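PDB 4AXH: (R)-specific secondary-alkylsulfatase from Pseudomonas sp., which hydrolyses secondary alkyl sulfates enantioselectively at a two-zinc site, inverting the configuration to release (S)-alcohols and sulfate. Local coordinates for residues S180-F185 against S216-A221; F205-F210 against S294-Y299; T223-R228 against T321-E326; N259-P264 against S541-A546. One frame throughout, in Å; residues are numbered along the deposited sequence.

Contact 1 of 4, residues S180-F185 against S216-A221; sequences SHIDHF and SENILA. With ZN (zinc ion), chain D; ZN (zinc ion), chain C.
Ser180 and Glu217 are brought together by first torsions of the same kind. Ser180 OG (chi1 60°) and Glu217 CG (chi1 76°) each stand between the backbone N and the carbonyl carbon. The Glu217 chain then runs out extended toward Ser180. Ser180 OG is hydrogen-bonded to Glu217 OE2 at 3.0 Å and meets that oxygen nearly along its C-O axis. The other carboxylate oxygen lies near the histidine without a hydrogen bond. Glu217 OE1 is at the edge of the His181 ring, in its plane and 3.5 Å from NE2, with the ring and carboxylate planes 66° apart. Asn218 and Ile182 meet tip to tip, OD1 of Asn218 lying 3.4 Å from CD1 of Ile182. Asn218 is poorly ordered, and its ND2 is bonded within its own helix to Ala214 O.

Behind this surface lie the metals. His181 ND1 binds one zinc ion at 2.1 Å; Asp183 OD2 and His184 NE2 bind the other. A water joins both ions, and His179, Glu291, Asp310 and His355 complete the site. The His-X-His-X-Asp-His run is the metallo-beta-lactamase signature. Glu217 lies in the second shell by position, and its carboxylate may polarise the zinc-bound ring of His181.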
# COMPACT_ATOMS: atom_id res chain seq x y z
N SER A 180 5.50 -5.83 -17.94
CA SER A 180 6.80 -5.48 -17.40
C SER A 180 7.41 -6.44 -16.34
O SER A 180 8.03 -5.96 -15.39
CB SER A 180 6.80 -4.03 -16.92
OG SER A 180 5.83 -3.85 -15.90
N HIS A 181 7.30 -7.78 -16.52
CA HIS A 181 7.94 -8.74 -15.60
C HIS A 181 9.08 -9.50 -16.26
O HIS A 181 8.97 -9.87 -17.43
CB HIS A 181 6.94 -9.69 -14.94
CG HIS A 181 6.06 -9.05 -13.91
ND1 HIS A 181 4.81 -9.56 -13.62
CD2 HIS A 181 6.26 -7.94 -13.16
CE1 HIS A 181 4.29 -8.75 -12.70
NE2 HIS A 181 5.14 -7.77 -12.38
N ILE A 182 10.18 -9.71 -15.52
CA ILE A 182 11.39 -10.36 -16.03
C ILE A 182 11.17 -11.74 -16.67
O ILE A 182 11.91 -12.12 -17.57
CB ILE A 182 12.59 -10.33 -15.05
CG1 ILE A 182 12.50 -9.15 -14.05
CG2 ILE A 182 13.92 -10.27 -15.83
CD1 ILE A 182 13.34 -9.28 -12.68
N ASP A 183 10.14 -12.47 -16.24
CA ASP A 183 9.82 -13.79 -16.80
C ASP A 183 9.14 -13.68 -18.16
O ASP A 183 8.81 -14.69 -18.79
CB ASP A 183 9.01 -14.66 -15.80
CG ASP A 183 7.82 -14.01 -15.09
OD1 ASP A 183 7.91 -12.79 -14.75
OD2 ASP A 183 6.84 -14.72 -14.82
N HIS A 184 8.96 -12.44 -18.63
CA HIS A 184 8.30 -12.20 -19.90
C HIS A 184 9.17 -11.49 -20.94
O HIS A 184 8.99 -11.75 -22.13
CB HIS A 184 6.93 -11.56 -19.66
CG HIS A 184 6.05 -12.42 -18.82
ND1 HIS A 184 5.25 -13.40 -19.37
CD2 HIS A 184 5.95 -12.49 -17.47
CE1 HIS A 184 4.68 -14.03 -18.36
NE2 HIS A 184 5.06 -13.51 -17.19
N PHE A 185 10.15 -10.68 -20.50
CA PHE A 185 11.08 -9.97 -21.40
C PHE A 185 12.55 -10.45 -21.28
O PHE A 185 13.37 -10.14 -22.15
CB PHE A 185 11.02 -8.44 -21.18
CG PHE A 185 11.42 -7.91 -19.81
CD1 PHE A 185 12.76 -7.83 -19.44
CD2 PHE A 185 10.47 -7.40 -18.94
CE1 PHE A 185 13.13 -7.34 -18.18
CE2 PHE A 185 10.84 -6.88 -17.68
CZ PHE A 185 12.17 -6.87 -17.30
N SER A 216 12.47 0.16 -13.04
CA SER A 216 12.23 0.71 -11.69
C SER A 216 11.75 -0.26 -10.61
O SER A 216 12.28 -0.24 -9.50
CB SER A 216 11.31 1.93 -11.76
OG SER A 216 11.79 2.90 -12.68
N GLU A 217 10.74 -1.09 -10.92
CA GLU A 217 10.21 -2.07 -9.97
C GLU A 217 11.20 -3.24 -9.70
O GLU A 217 11.18 -3.82 -8.60
CB GLU A 217 8.82 -2.60 -10.42
CG GLU A 217 8.86 -3.62 -11.57
CD GLU A 217 7.54 -4.19 -12.05
OE1 GLU A 217 6.90 -4.94 -11.27
OE2 GLU A 217 7.18 -3.94 -13.23
N ASN A 218 12.06 -3.55 -10.72
CA ASN A 218 13.05 -4.65 -10.75
C ASN A 218 14.51 -4.31 -10.35
O ASN A 218 15.30 -5.26 -10.17
CB ASN A 218 13.00 -5.40 -12.10
CG ASN A 218 11.65 -6.01 -12.45
OD1 ASN A 218 11.16 -6.92 -11.62
ND2 ASN A 218 11.06 -5.69 -13.49
N ILE A 219 14.88 -2.99 -10.23
CA ILE A 219 16.25 -2.56 -9.86
C ILE A 219 16.35 -1.65 -8.55
O ILE A 219 17.43 -1.61 -7.97
CB ILE A 219 17.17 -2.14 -11.09
CG1 ILE A 219 16.89 -3.01 -12.38
CG2 ILE A 219 18.66 -2.21 -10.71
CD1 ILE A 219 17.34 -2.45 -13.76
N LEU A 220 15.24 -1.06 -8.00
CA LEU A 220 15.26 -0.24 -6.76
C LEU A 220 15.56 -0.90 -5.36
O LEU A 220 16.74 -0.95 -5.03
CB LEU A 220 14.18 0.84 -6.67
CG LEU A 220 14.58 2.11 -5.81
CD1 LEU A 220 15.89 2.77 -6.28
CD2 LEU A 220 13.48 3.15 -5.77
N ALA A 221 14.54 -1.25 -4.47
CA ALA A 221 14.68 -1.85 -3.08
C ALA A 221 15.14 -3.33 -3.10
O ALA A 221 14.85 -4.19 -2.23
CB ALA A 221 13.38 -1.72 -2.32
ZN ZN D . 3.76 -11.25 -14.38
ZN ZN C . 4.79 -14.24 -15.32
O HOH W 1 5.27 -12.64 -14.03

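Contact 2 of 4, residues F205-F210 against S294-Y299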
# COMPACT_ATOMS: atom_id res chain seq x y z
N PHE A 205 6.27 -5.10 -29.57
CA PHE A 205 5.13 -4.44 -28.91
C PHE A 205 5.18 -4.60 -27.40
O PHE A 205 5.61 -5.64 -26.91
CB PHE A 205 3.79 -4.99 -29.43
CG PHE A 205 3.66 -5.03 -30.93
CD1 PHE A 205 4.13 -6.11 -31.66
CD2 PHE A 205 3.04 -4.00 -31.61
CE1 PHE A 205 4.01 -6.15 -33.05
CE2 PHE A 205 2.91 -4.03 -33.00
CZ PHE A 205 3.39 -5.11 -33.71
N ALA A 206 4.72 -3.56 -26.67
CA ALA A 206 4.69 -3.51 -25.22
C ALA A 206 3.65 -2.51 -24.70
O ALA A 206 3.44 -1.50 -25.35
CB ALA A 206 6.07 -3.17 -24.65
N PRO A 207 3.01 -2.77 -23.52
CA PRO A 207 2.02 -1.81 -23.01
C PRO A 207 2.65 -0.51 -22.53
O PRO A 207 3.85 -0.48 -22.25
CB PRO A 207 1.35 -2.56 -21.86
CG PRO A 207 2.34 -3.56 -21.44
CD PRO A 207 3.11 -3.96 -22.65
N SER A 208 1.86 0.57 -22.46
CA SER A 208 2.25 1.90 -22.01
C SER A 208 3.05 1.84 -20.71
O SER A 208 2.64 1.15 -19.76
CB SER A 208 0.99 2.74 -21.79
OG SER A 208 1.24 4.00 -21.18
N GLY A 209 4.17 2.57 -20.69
CA GLY A 209 5.03 2.71 -19.51
C GLY A 209 5.97 1.56 -19.17
O GLY A 209 6.51 1.52 -18.06
N PHE A 210 6.17 0.65 -20.15
CA PHE A 210 7.00 -0.55 -20.01
C PHE A 210 8.41 -0.28 -19.49
O PHE A 210 8.77 -0.82 -18.43
CB PHE A 210 7.02 -1.36 -21.32
CG PHE A 210 7.85 -2.62 -21.25
CD1 PHE A 210 9.21 -2.60 -21.56
CD2 PHE A 210 7.27 -3.84 -20.93
CE1 PHE A 210 9.97 -3.78 -21.53
CE2 PHE A 210 8.03 -5.01 -20.91
CZ PHE A 210 9.37 -4.97 -21.21
N SER A 294 2.66 -2.09 -16.04
CA SER A 294 2.59 -1.99 -17.49
C SER A 294 2.15 -3.38 -17.88
O SER A 294 2.90 -4.34 -17.66
CB SER A 294 3.95 -1.63 -18.08
OG SER A 294 3.79 -1.26 -19.44
N ASP A 295 0.90 -3.51 -18.35
CA ASP A 295 0.26 -4.81 -18.58
C ASP A 295 -0.83 -4.76 -19.64
O ASP A 295 -1.45 -3.72 -19.85
CB ASP A 295 -0.36 -5.24 -17.22
CG ASP A 295 -0.89 -6.64 -17.06
OD1 ASP A 295 -0.43 -7.54 -17.81
OD2 ASP A 295 -1.73 -6.84 -16.17
N MET A 296 -1.10 -5.90 -20.28
CA MET A 296 -2.13 -6.01 -21.30
C MET A 296 -2.49 -7.44 -21.65
O MET A 296 -1.69 -8.35 -21.44
CB MET A 296 -1.75 -5.23 -22.59
CG MET A 296 -0.62 -5.83 -23.39
SD MET A 296 -0.06 -4.66 -24.61
CE MET A 296 1.16 -5.66 -25.51
N ASN A 297 -3.67 -7.62 -22.27
CA ASN A 297 -4.15 -8.91 -22.78
C ASN A 297 -4.04 -8.84 -24.32
O ASN A 297 -3.98 -7.76 -24.89
CB ASN A 297 -5.60 -9.19 -22.36
CG ASN A 297 -5.82 -9.34 -20.88
OD1 ASN A 297 -5.01 -9.94 -20.16
ND2 ASN A 297 -6.95 -8.84 -20.41
N ILE A 298 -3.97 -9.98 -24.96
CA ILE A 298 -3.83 -10.03 -26.40
C ILE A 298 -4.89 -10.97 -26.97
O ILE A 298 -4.89 -12.16 -26.66
CB ILE A 298 -2.39 -10.41 -26.84
CG1 ILE A 298 -1.34 -9.49 -26.19
CG2 ILE A 298 -2.25 -10.41 -28.39
CD1 ILE A 298 -0.62 -10.09 -25.09
N TYR A 299 -5.81 -10.42 -27.76
CA TYR A 299 -6.84 -11.24 -28.40
C TYR A 299 -6.40 -11.48 -29.85
O TYR A 299 -5.73 -10.65 -30.46
CB TYR A 299 -8.25 -10.59 -28.27
CG TYR A 299 -9.35 -11.29 -29.04
CD1 TYR A 299 -9.87 -12.51 -28.60
CD2 TYR A 299 -9.94 -10.70 -30.16
CE1 TYR A 299 -10.90 -13.14 -29.29
CE2 TYR A 299 -10.99 -11.31 -30.84
CZ TYR A 299 -11.46 -12.54 -30.41
OH TYR A 299 -12.45 -13.16 -31.14
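Ser294 reaches into the turn of residues Pro207 to Phe210, a type II beta turn. Its OG is anti to the backbone N (chi1 -168°) and hydrogen-bonds to Ser208 O at 2.7 Å. The hydroxyl approaches from above the carbonyl plane, 62° out of it. Pro207 O and Phe210 N also lie close to this OG, but their angles are poor for bonding. The hydroxyl therefore sits among the polar backbone atoms of the turn with one clear partner.

Asp295 follows. Its CB points away from the turn, and its side chain touches the zinc ligand His179. Its backbone N faces the proline ring, 3.4 Å from Pro207 CG.

Met296 turns back toward Pro207. Its chain is extended beyond CG and crosses the proline at about a right angle. Met296 SD lies 3.7 Å from Pro207 CB, and Met296 CE lies 3.9 Å from Pro207 CD. Phe284, Val176 and Ile268 also touch this methionine.

Strand 203-207 belongs to the eight-stranded sheet and strand 296-300 to the six-stranded one. Met296 touches strands of both. Two sheets packed face to face in this way, with metal ligands on loops at one edge, are typical of the metallo-beta-lactamase fold.

Contact 3 of 4, residues T223-R228 against T321-E326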
# COMPACT_ATOMS: atom_id res chain seq x y z
N THR A 223 18.05 -5.35 -2.89
CA THR A 223 18.76 -6.30 -2.06
C THR A 223 17.90 -7.00 -1.02
O THR A 223 18.14 -8.17 -0.74
CB THR A 223 20.18 -5.83 -1.65
OG1 THR A 223 20.36 -5.83 -0.24
CG2 THR A 223 20.61 -4.49 -2.29
N ALA A 224 16.85 -6.32 -0.51
CA ALA A 224 15.94 -6.92 0.47
C ALA A 224 14.99 -7.88 -0.23
O ALA A 224 14.72 -8.98 0.24
CB ALA A 224 15.15 -5.84 1.17
N MET A 225 14.51 -7.44 -1.39
CA MET A 225 13.62 -8.16 -2.30
C MET A 225 14.28 -9.47 -2.77
O MET A 225 13.68 -10.54 -2.66
CB MET A 225 13.38 -7.24 -3.49
CG MET A 225 12.01 -7.21 -4.01
SD MET A 225 11.80 -5.44 -4.44
CE MET A 225 10.59 -4.98 -3.41
N ALA A 226 15.54 -9.39 -3.25
CA ALA A 226 16.33 -10.51 -3.76
C ALA A 226 16.58 -11.61 -2.75
O ALA A 226 16.60 -12.80 -3.11
CB ALA A 226 17.65 -10.03 -4.36
N ARG A 227 16.81 -11.23 -1.50
CA ARG A 227 17.09 -12.16 -0.41
C ARG A 227 15.78 -12.77 0.12
O ARG A 227 15.73 -13.98 0.37
CB ARG A 227 17.91 -11.42 0.67
CG ARG A 227 18.08 -12.12 1.99
CD ARG A 227 18.73 -13.48 1.92
NE ARG A 227 18.73 -14.06 3.26
CZ ARG A 227 18.62 -15.35 3.51
NH1 ARG A 227 18.54 -16.23 2.52
NH2 ARG A 227 18.62 -15.79 4.77
N ARG A 228 14.72 -11.95 0.26
CA ARG A 228 13.39 -12.41 0.68
C ARG A 228 12.81 -13.35 -0.40
O ARG A 228 12.08 -14.29 -0.07
CB ARG A 228 12.45 -11.21 0.88
CG ARG A 228 12.52 -10.50 2.25
CD ARG A 228 11.73 -9.18 2.23
NE ARG A 228 10.30 -9.41 2.03
CZ ARG A 228 9.37 -9.27 2.97
NH1 ARG A 228 9.69 -8.83 4.18
NH2 ARG A 228 8.10 -9.54 2.70
N THR A 321 3.20 -9.76 -3.04
CA THR A 321 4.20 -10.81 -3.24
C THR A 321 5.10 -11.03 -2.00
O THR A 321 5.45 -10.07 -1.31
CB THR A 321 4.83 -10.81 -4.65
OG1 THR A 321 6.06 -11.52 -4.63
CG2 THR A 321 5.06 -9.46 -5.21
N PRO A 322 5.38 -12.31 -1.63
CA PRO A 322 6.16 -12.59 -0.40
C PRO A 322 7.62 -12.10 -0.35
O PRO A 322 8.21 -12.00 0.74
CB PRO A 322 6.06 -14.11 -0.26
CG PRO A 322 4.95 -14.51 -1.12
CD PRO A 322 4.95 -13.57 -2.26
N ARG A 323 8.22 -11.80 -1.52
CA ARG A 323 9.58 -11.25 -1.60
C ARG A 323 9.61 -9.78 -1.15
O ARG A 323 10.69 -9.24 -0.90
CB ARG A 323 10.12 -11.37 -3.04
CG ARG A 323 9.35 -10.56 -4.10
CD ARG A 323 9.84 -10.93 -5.48
NE ARG A 323 10.54 -9.81 -6.13
CZ ARG A 323 11.84 -9.77 -6.41
NH1 ARG A 323 12.63 -10.80 -6.10
NH2 ARG A 323 12.37 -8.71 -7.03
N GLY A 324 8.43 -9.15 -1.15
CA GLY A 324 8.18 -7.76 -0.81
C GLY A 324 7.90 -6.96 -2.06
O GLY A 324 8.63 -7.10 -3.05
N ALA A 325 6.85 -6.11 -2.03
CA ALA A 325 6.43 -5.21 -3.12
C ALA A 325 5.33 -4.25 -2.67
O ALA A 325 4.80 -4.38 -1.55
CB ALA A 325 5.92 -6.02 -4.31
N GLU A 326 4.95 -3.32 -3.54
CA GLU A 326 3.81 -2.43 -3.28
C GLU A 326 2.53 -3.28 -3.55
O GLU A 326 2.50 -4.07 -4.51
CB GLU A 326 3.81 -1.22 -4.24
CG GLU A 326 4.99 -0.28 -4.10
CD GLU A 326 5.05 0.88 -5.07
OE1 GLU A 326 4.01 1.19 -5.71
OE2 GLU A 326 6.13 1.50 -5.19
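Arg228 makes the polar part of this contact, against the backbone of the turn at Pro322 and Arg323. Its NE is hydrogen-bonded to Arg323 O at 3.0 Å, and its NH2 to Pro322 O at 3.1 Å. Both bonds are weak. The bend at chi3 (65°) places NE beside the Arg323 carbonyl, which lies at the guanidinium edge, near its plane. The strongest polar partner of Arg228 is elsewhere: NH1 bonds to Tyr435 O of the second subunit.

A CA-H...O contact adds to this. Met225 CA lies 3.4 Å from Arg323 O, and the angle at the hydrogen is 170°. One carbonyl oxygen thus receives both the side chain of Arg228 and the backbone of helix 222-233.

The remaining contacts are van der Waals. Met225 CG lies over one face of the Arg323 guanidinium, 3.2 Å above the plane and offset toward the rim. The two side chains cross obliquely. Bends at chi2 and chi3 carry the end of Met225 on to Gly324. Tyr431 of the second subunit also packs on Met225.

The turn itself is type I, from Thr321 to Gly324, closed by Gly324 N to Thr321 O at 3.1 Å. Thr321, Pro322 and Arg323 belong to the sulfate-binding site, and Gln232 of the same helix belongs to it too. Gln232 OE1 takes a weak bond from Arg323 N. With the Arg228 bonds, this is consistent with the helix holding the sulfate-binding turn in place. The N-H groups of Arg228 meet carbonyl oxygens of the turn and of the second subunit.

Contact 4 of 4, residues N259-P264 against S541-A546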
# COMPACT_ATOMS: atom_id res chain seq x y z
N ASN A 259 19.65 -12.57 -17.66
CA ASN A 259 18.44 -11.77 -17.85
C ASN A 259 18.76 -10.56 -18.74
O ASN A 259 19.73 -9.82 -18.52
CB ASN A 259 17.82 -11.34 -16.52
CG ASN A 259 17.63 -12.46 -15.53
OD1 ASN A 259 18.16 -12.43 -14.40
ND2 ASN A 259 16.92 -13.50 -15.94
N THR A 260 17.94 -10.39 -19.78
CA THR A 260 18.12 -9.37 -20.81
C THR A 260 16.96 -8.39 -20.87
O THR A 260 15.88 -8.67 -20.35
CB THR A 260 18.37 -10.02 -22.20
OG1 THR A 260 17.13 -10.45 -22.77
CG2 THR A 260 19.40 -11.16 -22.17
N LEU A 261 17.20 -7.24 -21.51
CA LEU A 261 16.20 -6.21 -21.71
C LEU A 261 16.38 -5.60 -23.08
O LEU A 261 17.33 -4.85 -23.27
CB LEU A 261 16.33 -5.13 -20.63
CG LEU A 261 15.05 -4.51 -20.13
CD1 LEU A 261 15.25 -3.88 -18.75
CD2 LEU A 261 14.50 -3.51 -21.10
N VAL A 262 15.54 -5.96 -24.04
CA VAL A 262 15.61 -5.31 -25.35
C VAL A 262 14.43 -4.36 -25.51
O VAL A 262 13.27 -4.77 -25.49
CB VAL A 262 16.06 -6.11 -26.61
CG1 VAL A 262 16.68 -7.47 -26.27
CG2 VAL A 262 14.99 -6.19 -27.68
N ALA A 263 14.74 -3.05 -25.58
CA ALA A 263 13.76 -1.98 -25.69
C ALA A 263 12.70 -2.23 -26.76
O ALA A 263 13.04 -2.66 -27.87
CB ALA A 263 14.46 -0.67 -25.95
N PRO A 264 11.41 -1.99 -26.44
CA PRO A 264 10.35 -2.15 -27.46
C PRO A 264 10.40 -1.11 -28.59
O PRO A 264 10.98 -0.03 -28.46
CB PRO A 264 9.06 -2.03 -26.65
CG PRO A 264 9.48 -2.06 -25.21
CD PRO A 264 10.84 -1.50 -25.17
N SER A 541 23.07 -11.63 -15.16
CA SER A 541 22.07 -10.68 -15.64
C SER A 541 22.59 -9.25 -15.70
O SER A 541 22.98 -8.68 -14.68
CB SER A 541 20.84 -10.73 -14.75
OG SER A 541 20.08 -9.54 -14.83
N GLU A 542 22.54 -8.63 -16.88
CA GLU A 542 22.99 -7.25 -17.09
C GLU A 542 21.79 -6.29 -17.12
O GLU A 542 21.65 -5.47 -18.03
CB GLU A 542 23.83 -7.15 -18.38
CG GLU A 542 25.01 -8.11 -18.49
CD GLU A 542 25.49 -8.38 -19.90
OE1 GLU A 542 26.18 -7.50 -20.47
OE2 GLU A 542 25.19 -9.47 -20.44
N MET A 543 20.90 -6.40 -16.13
CA MET A 543 19.70 -5.57 -16.03
C MET A 543 20.03 -4.14 -15.63
O MET A 543 19.52 -3.23 -16.26
CB MET A 543 18.67 -6.20 -15.09
CG MET A 543 17.77 -7.24 -15.75
SD MET A 543 16.20 -6.56 -16.28
CE MET A 543 15.53 -6.11 -14.68
N GLY A 544 20.91 -3.96 -14.64
CA GLY A 544 21.32 -2.64 -14.12
C GLY A 544 22.04 -1.67 -15.05
O GLY A 544 22.25 -0.51 -14.69
N ARG A 545 22.43 -2.13 -16.27
CA ARG A 545 23.10 -1.28 -17.26
C ARG A 545 22.14 -0.24 -17.88
O ARG A 545 22.60 0.83 -18.29
CB ARG A 545 23.84 -2.12 -18.34
CG ARG A 545 22.94 -2.88 -19.31
CD ARG A 545 23.72 -3.66 -20.37
NE ARG A 545 23.63 -3.03 -21.70
CZ ARG A 545 23.71 -3.67 -22.86
NH1 ARG A 545 23.90 -4.99 -22.89
NH2 ARG A 545 23.61 -3.00 -24.00
N ALA A 546 20.82 -0.55 -17.93
CA ALA A 546 19.73 0.27 -18.48
C ALA A 546 19.27 1.39 -17.55
O ALA A 546 18.28 2.07 -17.85
CB ALA A 546 18.54 -0.62 -18.83
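Asn259 and Leu261 form a small contact between two loops, with Ser541, Glu542 and Met543 on the other side. The first loop belongs to the metallo-beta-lactamase fold, where it leads from helix 222-233 to strand 266-268. The second lies between helices 515-529 and 549-559, in the alkylsulfatase C-terminal family region, which is related to SCP2. The contact is partly buried and joins the catalytic fold to that region.

The loops come closest at Asn259 and Ser541, whose CA atoms are 4.4 Å apart. Asn259 CG stands beside its backbone N, anti to the carbonyl carbon (chi1 -50°). From there OD1 reaches to 3.2 Å from Ser541 CB. Ser541 OG lies 3.3 Å from Asn259 CB. The geometry between Asn259 OD1 and Ser541 OG is too poor for a hydrogen bond. The amide is fixed from its other end, since ND2 bonds to Thr151 O.

The backbones share one weak hydrogen bond, from Glu542 N to Asn259 O at 3.5 Å. Ser541 OG also takes a weak bond from Met543 N, inside its own loop.

Beyond these polar atoms the contact is apolar. Met543 is bent at chi2 and chi3, and it also touches Asn218. Leu261 packs on Met211 and Val215 of helix 210-219. Leu261 and Met543 cross at about a right angle, with Leu261 CD1 3.8 Å from Met543 SD.

From the N terminus, the chain passes residues 180-185 and 205-210 before 216-221 closes contact 1, the shortest loop. Contact 2 has opened by then, so contacts 1 and 2 cross. Contact 1 is complete before contacts 3 and 4 open at 223-228 and 259-264. Contact 2 closes at 294-299 and contact 3 at 321-326. Contact 4 closes last, at 541-546. Contacts 2, 3 and 4 all cross one another. Contacts 1, 2 and 3 tie together the metallo-beta-lactamase region, while contact 4 joins it to the C-terminal region. Phe185 touches Phe210 of contact 2 and Met543 of contact 4. Contact 3 touches neither contact 2 nor contact 4.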